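Local coordinates for protein lactaldehyde dehydrogenase (Escherichia coli, PDB 2IMP) that catalyses the irreversible NAD-dependent oxidation of L-lactaldehyde to L-lactate, acts on glycolaldehyde as well, and works as a homotetramer, at residues Ala33-Ile38 with Ile90-Gly95; Gly94-Gln99 with Trp152-Phe157. All coordinates share one frame; numbering follows the deposited sequence.

The two contacts lie side by side, their centres 11 Å apart, and they meet at the C-terminal end of helix 83-94: contact 2 takes up the chain at Gly94 and Gly95, where contact 1 leaves it. Along the chain, strand 34-39 of the four-stranded N-terminal sheet comes first, then helix 83-94 and helix 98-116, and last the loop that leads into helix 155-168. Contact 1, centred about 19 Å from the centre of the chain, packs the small sheet on that helix end; in contact 2, centred about 11 Å from it, the turn after the helix meets 152-157, which borders cofactor and lactate. Ile90 packs on the start of helix 155-168, so helix 83-94 lies between that segment and the N-terminal sheet.

Contact 1. Residues Ala33-Ile38 with Ile90-Gly95; sequences AVISRI and IVEEGG
Ile35 reaches from its strand to the last turn of helix 83-94, where two consecutive glutamates offer their aliphatic parts. Its side chain and that of Glu92 run past each other in opposite directions: CD1 of Ile35 lies 3.5 Å from CG of Glu92, while CG2 of Ile35 is 3.6 Å from OE2 of Glu92. With CG of Glu92 anti to the backbone N (chi1 176°) and the chain extended beyond it, the glutamate lies along the branched isoleucine. Glu93 meets the same CD1 methyl crosswise, its CB 3.7 Å from Ile35 CD1. A branched nonpolar side chain suits this place because CD1 can touch both glutamates while CG2 lies against Glu92. Ile35 and Ser36 both face Val26 on strand 23-27, a classic beta bulge. Were Glu92 cut back to an alanine, Ile35 would probably lose the cover of the CG methylene and carboxylate on one flank. Glu93 is buried, but the backbone N-H of Asn183 bonds its OE1 and that of Asn184 its OE2, giving both carboxylate oxygens a donor at the N-terminal start of helix 183-195. Across this contact the acids therefore work chiefly through carbon, and van der Waals packing joins strand to helix.

Contact 2. Residues Gly94-Gln99 with Trp152-Phe157; sequences GGKIQQ and WNFPFF. With NAI (1,4-dihydronicotinamide adenine dinucleotide), chain D; LAC (lactic acid), chain E.
Lys96 and Phe154 form a cation-pi pair beside the active site of this aldehyde dehydrogenase fold, where the loop entering helix 155-168 borders both the cofactor and the lactate. NZ of Lys96 stands over one face of the Phe154 ring, 4.0 Å from its centroid and 18° off the normal, displaced toward CE2. The two side chains cross at about a right angle. The lysine chain bends at chi3 (58°), which turns its ammonium end to the ring. On the ligand side, the Phe154 ring touches lactate, with CD1 3.4 Å from the lactate methyl carbon CB; a nonpolar ring matches that methyl, while Asn286, Arg161 and Glu251 bind the polar atoms of lactate. Trp152 serves the cofactor: its backbone N makes a weak hydrogen bond of 3.4 Å to O1N of the NADH diphosphate, and its ring carbon CD1 lies 3.2 Å from that same oxygen. Farther out, positive phi at Gly95 (74°) lets the chain leave helix 83-94 and turn toward Lys96. A long, flexible lysine suits this place because its buried charge can meet the aromatic face and also form a salt bridge with Glu104 of helix 98-116. Glu104 is shared between the two segments: its OE1 pairs with Lys96 NZ, and its OE2 accepts the backbone N-H of Phe157 in the first turn of helix 155-168.

Contact 1. Residues Ala33-Ile38 with Ile90-Gly95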
ATOM      1  N   ALA A  33      27.304  32.291  30.227  1.00 30.84           N
ATOM      2  CA  ALA A  33      28.197  31.535  31.090  1.00 31.66           C
ATOM      3  C   ALA A  33      28.475  30.108  30.562  1.00 31.48           C
ATOM      4  O   ALA A  33      27.595  29.482  29.965  1.00 31.53           O
ATOM      5  CB  ALA A  33      27.619  31.456  32.496  1.00 30.82           C
ATOM      6  N   VAL A  34      29.694  29.622  30.781  1.00 29.72           N
ATOM      7  CA  VAL A  34      30.081  28.288  30.341  1.00 28.46           C
ATOM      8  C   VAL A  34      29.462  27.166  31.204  1.00 28.46           C
ATOM      9  O   VAL A  34      29.802  27.005  32.373  1.00 28.32           O
ATOM     10  CB  VAL A  34      31.617  28.138  30.335  1.00 27.27           C
ATOM     11  CG1 VAL A  34      32.008  26.747  29.853  1.00 28.25           C
ATOM     12  CG2 VAL A  34      32.231  29.201  29.434  1.00 25.87           C
ATOM     13  N   ILE A  35      28.553  26.405  30.609  1.00 27.34           N
ATOM     14  CA  ILE A  35      27.874  25.339  31.326  1.00 26.54           C
ATOM     15  C   ILE A  35      28.516  23.942  31.170  1.00 25.61           C
ATOM     16  O   ILE A  35      28.302  23.044  31.985  1.00 26.39           O
ATOM     17  CB  ILE A  35      26.399  25.293  30.898  1.00 26.53           C
ATOM     18  CG1 ILE A  35      26.293  24.984  29.403  1.00 27.50           C
ATOM     19  CG2 ILE A  35      25.748  26.643  31.184  1.00 25.09           C
ATOM     20  CD1 ILE A  35      24.880  25.071  28.853  1.00 28.61           C
ATOM     21  N   SER A  36      29.307  23.787  30.118  1.00 24.33           N
ATOM     22  CA  SER A  36      29.987  22.532  29.859  1.00 22.99           C
ATOM     23  C   SER A  36      31.007  22.640  28.732  1.00 21.65           C
ATOM     24  O   SER A  36      31.085  23.659  28.049  1.00 22.23           O
ATOM     25  CB  SER A  36      28.976  21.435  29.508  1.00 24.05           C
ATOM     26  OG  SER A  36      28.343  21.701  28.267  1.00 22.34           O
ATOM     27  N   ARG A  37      31.784  21.580  28.560  1.00 21.19           N
ATOM     28  CA  ARG A  37      32.783  21.522  27.517  1.00 22.55           C
ATOM     29  C   ARG A  37      32.812  20.166  26.790  1.00 22.80           C
ATOM     30  O   ARG A  37      32.686  19.109  27.411  1.00 22.41           O
ATOM     31  CB  ARG A  37      34.172  21.825  28.093  1.00 26.78           C
ATOM     32  CG  ARG A  37      34.417  23.306  28.395  1.00 31.47           C
ATOM     33  CD  ARG A  37      35.890  23.573  28.690  1.00 34.70           C
ATOM     34  NE  ARG A  37      36.254  23.210  30.055  1.00 39.27           N
ATOM     35  CZ  ARG A  37      36.098  24.013  31.104  1.00 40.91           C
ATOM     36  NH1 ARG A  37      35.591  25.228  30.943  1.00 40.99           N
ATOM     37  NH2 ARG A  37      36.442  23.599  32.317  1.00 42.89           N
ATOM     38  N   ILE A  38      32.952  20.212  25.472  1.00 21.34           N
ATOM     39  CA  ILE A  38      33.014  18.990  24.694  1.00 20.72           C
ATOM     40  C   ILE A  38      34.293  18.893  23.870  1.00 21.31           C
ATOM     41  O   ILE A  38      34.886  19.908  23.500  1.00 20.81           O
ATOM     42  CB  ILE A  38      31.812  18.853  23.726  1.00 19.38           C
ATOM     43  CG1 ILE A  38      31.762  20.059  22.788  1.00 17.65           C
ATOM     44  CG2 ILE A  38      30.525  18.704  24.516  1.00 18.87           C
ATOM     45  CD1 ILE A  38      30.781  19.898  21.643  1.00 20.46           C
ATOM     46  N   ILE A  90      18.017  21.236  28.087  1.00 16.19           N
ATOM     47  CA  ILE A  90      17.604  21.914  26.868  1.00 16.81           C
ATOM     48  C   ILE A  90      17.388  23.422  27.114  1.00 17.20           C
ATOM     49  O   ILE A  90      17.861  24.266  26.347  1.00 16.62           O
ATOM     50  CB  ILE A  90      16.310  21.284  26.300  1.00 16.91           C
ATOM     51  CG1 ILE A  90      16.562  19.804  25.984  1.00 17.15           C
ATOM     52  CG2 ILE A  90      15.862  22.034  25.048  1.00 15.61           C
ATOM     53  CD1 ILE A  90      15.345  19.066  25.447  1.00 18.14           C
ATOM     54  N   VAL A  91      16.673  23.734  28.192  1.00 17.49           N
ATOM     55  CA  VAL A  91      16.442  25.124  28.569  1.00 18.73           C
ATOM     56  C   VAL A  91      17.776  25.892  28.696  1.00 19.80           C
ATOM     57  O   VAL A  91      17.980  26.943  28.091  1.00 20.90           O
ATOM     58  CB  VAL A  91      15.722  25.219  29.938  1.00 16.98           C
ATOM     59  CG1 VAL A  91      15.634  26.671  30.380  1.00 17.31           C
ATOM     60  CG2 VAL A  91      14.330  24.607  29.849  1.00 16.11           C
ATOM     61  N   GLU A  92      18.670  25.308  29.486  1.00 21.04           N
ATOM     62  CA  GLU A  92      19.987  25.855  29.761  1.00 21.31           C
ATOM     63  C   GLU A  92      20.896  26.117  28.531  1.00 21.21           C
ATOM     64  O   GLU A  92      21.482  27.193  28.406  1.00 20.88           O
ATOM     65  CB  GLU A  92      20.701  24.925  30.742  1.00 22.94           C
ATOM     66  CG  GLU A  92      22.128  25.309  31.054  1.00 27.70           C
ATOM     67  CD  GLU A  92      22.727  24.421  32.121  1.00 30.95           C
ATOM     68  OE1 GLU A  92      22.657  23.182  31.962  1.00 31.69           O
ATOM     69  OE2 GLU A  92      23.266  24.960  33.114  1.00 30.84           O
ATOM     70  N   GLU A  93      21.010  25.138  27.637  1.00 19.54           N
ATOM     71  CA  GLU A  93      21.863  25.308  26.465  1.00 18.36           C
ATOM     72  C   GLU A  93      21.149  25.824  25.193  1.00 17.62           C
ATOM     73  O   GLU A  93      21.763  26.502  24.365  1.00 16.93           O
ATOM     74  CB  GLU A  93      22.594  23.994  26.152  1.00 19.77           C
ATOM     75  CG  GLU A  93      21.710  22.881  25.605  1.00 19.95           C
ATOM     76  CD  GLU A  93      22.433  21.540  25.510  1.00 21.12           C
ATOM     77  OE1 GLU A  93      23.667  21.520  25.289  1.00 19.53           O
ATOM     78  OE2 GLU A  93      21.756  20.501  25.645  1.00 21.40           O
ATOM     79  N   GLY A  94      19.862  25.510  25.062  1.00 17.61           N
ATOM     80  CA  GLY A  94      19.110  25.932  23.892  1.00 18.12           C
ATOM     81  C   GLY A  94      18.373  27.251  24.047  1.00 19.28           C
ATOM     82  O   GLY A  94      17.956  27.858  23.056  1.00 18.22           O
ATOM     83  N   GLY A  95      18.194  27.692  25.286  1.00 18.42           N
ATOM     84  CA  GLY A  95      17.512  28.949  25.517  1.00 19.81           C
ATOM     85  C   GLY A  95      16.009  28.942  25.303  1.00 21.05           C
ATOM     86  O   GLY A  95      15.388  30.006  25.239  1.00 21.27           O
TER

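Contact 2. Residues Gly94-Gln99 with Trp152-Phe157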
ATOM      1  N   GLY A  94      19.862  25.510  25.062  1.00 17.61           N
ATOM      2  CA  GLY A  94      19.110  25.932  23.892  1.00 18.12           C
ATOM      3  C   GLY A  94      18.373  27.251  24.047  1.00 19.28           C
ATOM      4  O   GLY A  94      17.956  27.858  23.056  1.00 18.22           O
ATOM      5  N   GLY A  95      18.194  27.692  25.286  1.00 18.42           N
ATOM      6  CA  GLY A  95      17.512  28.949  25.517  1.00 19.81           C
ATOM      7  C   GLY A  95      16.009  28.942  25.303  1.00 21.05           C
ATOM      8  O   GLY A  95      15.388  30.006  25.239  1.00 21.27           O
ATOM      9  N   LYS A  96      15.406  27.767  25.173  1.00 20.72           N
ATOM     10  CA  LYS A  96      13.963  27.737  24.999  1.00 22.62           C
ATOM     11  C   LYS A  96      13.205  27.732  26.345  1.00 21.54           C
ATOM     12  O   LYS A  96      13.725  27.259  27.357  1.00 20.19           O
ATOM     13  CB  LYS A  96      13.532  26.532  24.154  1.00 26.10           C
ATOM     14  CG  LYS A  96      13.798  25.178  24.769  1.00 28.31           C
ATOM     15  CD  LYS A  96      12.864  24.129  24.163  1.00 33.68           C
ATOM     16  CE  LYS A  96      13.008  24.028  22.647  1.00 34.60           C
ATOM     17  NZ  LYS A  96      11.924  23.201  22.040  1.00 35.09           N
ATOM     18  N   ILE A  97      11.993  28.271  26.345  1.00 21.31           N
ATOM     19  CA  ILE A  97      11.201  28.336  27.564  1.00 21.49           C
ATOM     20  C   ILE A  97      10.867  26.961  28.170  1.00 22.23           C
ATOM     21  O   ILE A  97      10.665  25.982  27.445  1.00 20.68           O
ATOM     22  CB  ILE A  97       9.897  29.123  27.327  1.00 21.80           C
ATOM     23  CG1 ILE A  97       9.004  28.380  26.335  1.00 22.02           C
ATOM     24  CG2 ILE A  97      10.235  30.517  26.787  1.00 22.09           C
ATOM     25  CD1 ILE A  97       7.654  29.040  26.119  1.00 24.23           C
ATOM     26  N   GLN A  98      10.833  26.908  29.499  1.00 21.68           N
ATOM     27  CA  GLN A  98      10.549  25.673  30.220  1.00 21.87           C
ATOM     28  C   GLN A  98       9.396  24.826  29.648  1.00 22.19           C
ATOM     29  O   GLN A  98       9.528  23.618  29.506  1.00 22.02           O
ATOM     30  CB  GLN A  98      10.256  25.984  31.692  1.00 22.70           C
ATOM     31  CG  GLN A  98      11.466  26.437  32.497  1.00 23.64           C
ATOM     32  CD  GLN A  98      11.081  26.964  33.870  1.00 25.70           C
ATOM     33  OE1 GLN A  98      10.353  26.309  34.614  1.00 27.99           O
ATOM     34  NE2 GLN A  98      11.571  28.151  34.211  1.00 25.77           N
ATOM     35  N   GLN A  99       8.278  25.468  29.325  1.00 21.97           N
ATOM     36  CA  GLN A  99       7.134  24.741  28.794  1.00 22.60           C
ATOM     37  C   GLN A  99       7.408  23.998  27.479  1.00 21.62           C
ATOM     38  O   GLN A  99       6.953  22.870  27.294  1.00 20.69           O
ATOM     39  CB  GLN A  99       5.933  25.680  28.604  1.00 23.36           C
ATOM     40  CG  GLN A  99       5.353  26.203  29.898  1.00 25.95           C
ATOM     41  CD  GLN A  99       6.064  27.429  30.448  1.00 26.63           C
ATOM     42  OE1 GLN A  99       7.134  27.821  29.949  1.00 26.30           O
ATOM     43  NE2 GLN A  99       5.491  28.045  31.466  1.00 25.11           N
ATOM     44  N   TRP A 152      20.810  23.065  16.492  1.00 15.41           N
ATOM     45  CA  TRP A 152      20.565  23.506  17.868  1.00 18.04           C
ATOM     46  C   TRP A 152      19.077  23.595  18.262  1.00 18.54           C
ATOM     47  O   TRP A 152      18.747  23.569  19.447  1.00 17.48           O
ATOM     48  CB  TRP A 152      21.198  24.868  18.135  1.00 18.62           C
ATOM     49  CG  TRP A 152      20.688  25.912  17.240  1.00 21.33           C
ATOM     50  CD1 TRP A 152      21.220  26.249  16.123  1.00 20.56           C
ATOM     51  CD2 TRP A 152      19.495  26.702  17.387  1.00 21.68           C
ATOM     52  NE1 TRP A 152      20.482  27.228  15.481  1.00 21.92           N
ATOM     53  CE2 TRP A 152      19.413  27.533  16.246  1.00 23.25           C
ATOM     54  CE3 TRP A 152      18.517  26.797  18.355  1.00 23.94           C
ATOM     55  CZ2 TRP A 152      18.370  28.431  16.043  1.00 23.47           C
ATOM     56  CZ3 TRP A 152      17.480  27.685  18.158  1.00 25.56           C
ATOM     57  CH2 TRP A 152      17.419  28.502  17.008  1.00 26.05           C
ATOM     58  N   ASN A 153      18.201  23.724  17.267  1.00 19.15           N
ATOM     59  CA  ASN A 153      16.762  23.801  17.513  1.00 21.07           C
ATOM     60  C   ASN A 153      16.129  22.393  17.625  1.00 20.04           C
ATOM     61  O   ASN A 153      16.361  21.538  16.770  1.00 18.64           O
ATOM     62  CB  ASN A 153      16.082  24.601  16.396  1.00 24.08           C
ATOM     63  CG  ASN A 153      14.706  25.103  16.796  1.00 29.69           C
ATOM     64  OD1 ASN A 153      14.548  25.750  17.833  1.00 32.43           O
ATOM     65  ND2 ASN A 153      13.702  24.813  15.972  1.00 33.24           N
ATOM     66  N   PHE A 154      15.328  22.168  18.664  1.00 18.94           N
ATOM     67  CA  PHE A 154      14.759  20.841  18.887  1.00 18.34           C
ATOM     68  C   PHE A 154      15.860  19.763  18.819  1.00 17.34           C
ATOM     69  O   PHE A 154      15.691  18.712  18.199  1.00 14.93           O
ATOM     70  CB  PHE A 154      13.672  20.523  17.853  1.00 20.77           C
ATOM     71  CG  PHE A 154      12.417  21.328  18.022  1.00 25.02           C
ATOM     72  CD1 PHE A 154      12.294  22.584  17.440  1.00 25.95           C
ATOM     73  CD2 PHE A 154      11.375  20.850  18.811  1.00 25.75           C
ATOM     74  CE1 PHE A 154      11.139  23.345  17.620  1.00 26.78           C
ATOM     75  CE2 PHE A 154      10.219  21.604  18.996  1.00 27.29           C
ATOM     76  CZ  PHE A 154      10.107  22.858  18.408  1.00 25.13           C
ATOM     77  N   PRO A 155      17.003  20.033  19.473  1.00 16.30           N
ATOM     78  CA  PRO A 155      18.159  19.134  19.504  1.00 15.11           C
ATOM     79  C   PRO A 155      17.870  17.714  20.017  1.00 14.67           C
ATOM     80  O   PRO A 155      18.372  16.739  19.457  1.00 15.51           O
ATOM     81  CB  PRO A 155      19.145  19.878  20.397  1.00 13.95           C
ATOM     82  CG  PRO A 155      18.231  20.535  21.388  1.00 14.86           C
ATOM     83  CD  PRO A 155      17.157  21.102  20.481  1.00 15.37           C
ATOM     84  N   PHE A 156      17.084  17.614  21.085  1.00 14.04           N
ATOM     85  CA  PHE A 156      16.761  16.316  21.657  1.00 12.27           C
ATOM     86  C   PHE A 156      15.853  15.485  20.735  1.00 12.94           C
ATOM     87  O   PHE A 156      16.167  14.338  20.396  1.00 12.36           O
ATOM     88  CB  PHE A 156      16.093  16.499  23.021  1.00 12.95           C
ATOM     89  CG  PHE A 156      16.057  15.251  23.857  1.00 13.60           C
ATOM     90  CD1 PHE A 156      17.241  14.642  24.271  1.00 11.00           C
ATOM     91  CD2 PHE A 156      14.841  14.669  24.216  1.00 12.77           C
ATOM     92  CE1 PHE A 156      17.214  13.480  25.053  1.00 14.43           C
ATOM     93  CE2 PHE A 156      14.803  13.507  24.998  1.00 11.54           C
ATOM     94  CZ  PHE A 156      15.990  12.907  25.408  1.00 12.63           C
ATOM     95  N   PHE A 157      14.734  16.081  20.334  1.00 11.79           N
ATOM     96  CA  PHE A 157      13.818  15.409  19.434  1.00 11.11           C
ATOM     97  C   PHE A 157      14.518  14.909  18.155  1.00 11.49           C
ATOM     98  O   PHE A 157      14.329  13.767  17.737  1.00 12.26           O
ATOM     99  CB  PHE A 157      12.671  16.347  19.047  1.00 11.61           C
ATOM    100  CG  PHE A 157      11.855  15.850  17.887  1.00 12.47           C
ATOM    101  CD1 PHE A 157      11.204  14.621  17.952  1.00 11.93           C
ATOM    102  CD2 PHE A 157      11.749  16.604  16.723  1.00 11.47           C
ATOM    103  CE1 PHE A 157      10.465  14.145  16.872  1.00 14.26           C
ATOM    104  CE2 PHE A 157      11.011  16.139  15.637  1.00 13.95           C
ATOM    105  CZ  PHE A 157      10.367  14.911  15.709  1.00 12.75           C
TER
HETATM  106  PA  NAI D 506      23.953  24.368  10.893  0.50 26.44           P
HETATM  107  O1A NAI D 506      23.915  23.782   9.544  0.50 29.52           O
HETATM  108  O2A NAI D 506      24.931  25.542  11.009  0.50 27.21           O
HETATM  109  O5B NAI D 506      24.332  23.229  11.946  0.50 24.58           O
HETATM  110  C5B NAI D 506      23.621  22.007  12.077  0.50 19.43           C
HETATM  111  C4B NAI D 506      24.569  20.801  12.173  0.50 15.44           C
HETATM  112  O4B NAI D 506      25.353  20.657  10.987  0.50 12.67           O
HETATM  113  C3B NAI D 506      25.583  20.880  13.325  0.50 13.56           C
HETATM  114  O3B NAI D 506      25.681  19.617  13.977  0.50 13.82           O
HETATM  115  C2B NAI D 506      26.852  21.328  12.628  0.50 11.93           C
HETATM  116  O2B NAI D 506      28.050  21.056  13.306  0.50 12.63           O
HETATM  117  C1B NAI D 506      26.745  20.632  11.295  0.50 13.34           C
HETATM  118  N9A NAI D 506      27.536  21.281  10.208  0.50 12.70           N
HETATM  119  C8A NAI D 506      27.753  22.628   9.922  0.50 11.76           C
HETATM  120  N7A NAI D 506      28.559  22.717   8.820  0.50 12.60           N
HETATM  121  C5A NAI D 506      28.858  21.467   8.403  0.50 12.38           C
HETATM  122  C6A NAI D 506      29.634  20.969   7.335  0.50 13.56           C
HETATM  123  N6A NAI D 506      30.258  21.797   6.500  0.50 13.95           N
HETATM  124  N1A NAI D 506      29.752  19.582   7.162  0.50 13.21           N
HETATM  125  C2A NAI D 506      29.103  18.698   8.034  0.50 11.45           C
HETATM  126  N3A NAI D 506      28.332  19.201   9.094  0.50 11.41           N
HETATM  127  C4A NAI D 506      28.212  20.560   9.268  0.50 12.26           C
HETATM  128  O3  NAI D 506      22.442  24.814  11.201  0.50 32.48           O
HETATM  129  PN  NAI D 506      21.829  25.307  12.609  0.50 38.95           P
HETATM  130  O1N NAI D 506      22.151  24.355  13.688  0.50 38.81           O
HETATM  131  O2N NAI D 506      20.377  25.602  12.365  0.50 38.34           O
HETATM  132  O5D NAI D 506      22.603  26.718  12.789  0.50 38.29           O
HETATM  133  C5D NAI D 506      23.673  26.957  13.669  0.50 41.04           C
HETATM  134  C4D NAI D 506      24.108  28.389  13.454  0.50 43.57           C
HETATM  135  O4D NAI D 506      25.347  28.603  14.124  0.50 43.78           O
HETATM  136  C3D NAI D 506      24.315  29.048  12.071  0.50 44.70           C
HETATM  137  O3D NAI D 506      23.253  29.939  11.791  0.50 44.16           O
HETATM  138  C2D NAI D 506      25.650  29.744  12.141  0.50 44.88           C
HETATM  139  O2D NAI D 506      25.645  31.008  11.519  0.50 44.82           O
HETATM  140  C1D NAI D 506      25.920  29.792  13.625  0.50 44.46           C
HETATM  141  N1N NAI D 506      27.388  29.908  13.898  0.50 45.88           N
HETATM  142  C2N NAI D 506      28.131  28.723  13.952  0.50 47.82           C
HETATM  143  C3N NAI D 506      29.526  28.781  14.212  0.50 47.47           C
HETATM  144  C7N NAI D 506      30.347  27.512  14.279  0.50 47.42           C
HETATM  145  O7N NAI D 506      31.708  27.609  14.539  0.50 48.37           O
HETATM  146  N7N NAI D 506      29.832  26.294  14.101  0.50 48.15           N
HETATM  147  C4N NAI D 506      30.138  30.062  14.415  0.50 47.42           C
HETATM  148  C5N NAI D 506      29.364  31.258  14.354  0.50 47.29           C
HETATM  149  C6N NAI D 506      27.978  31.161  14.094  0.50 46.83           C
HETATM  150  C   LAC E 508      11.053  20.746  12.597  0.52 43.24           C
HETATM  151  CA  LAC E 508      12.372  21.337  12.994  0.52 43.22           C
HETATM  152  CB  LAC E 508      12.691  20.950  14.449  0.52 43.15           C
HETATM  153  O   LAC E 508      10.994  19.932  11.676  0.52 44.13           O
HETATM  154  OHN LAC E 508      13.419  20.808  12.163  0.52 42.25           O
HETATM  155  OXT LAC E 508       9.940  21.145  13.223  0.52 43.85           O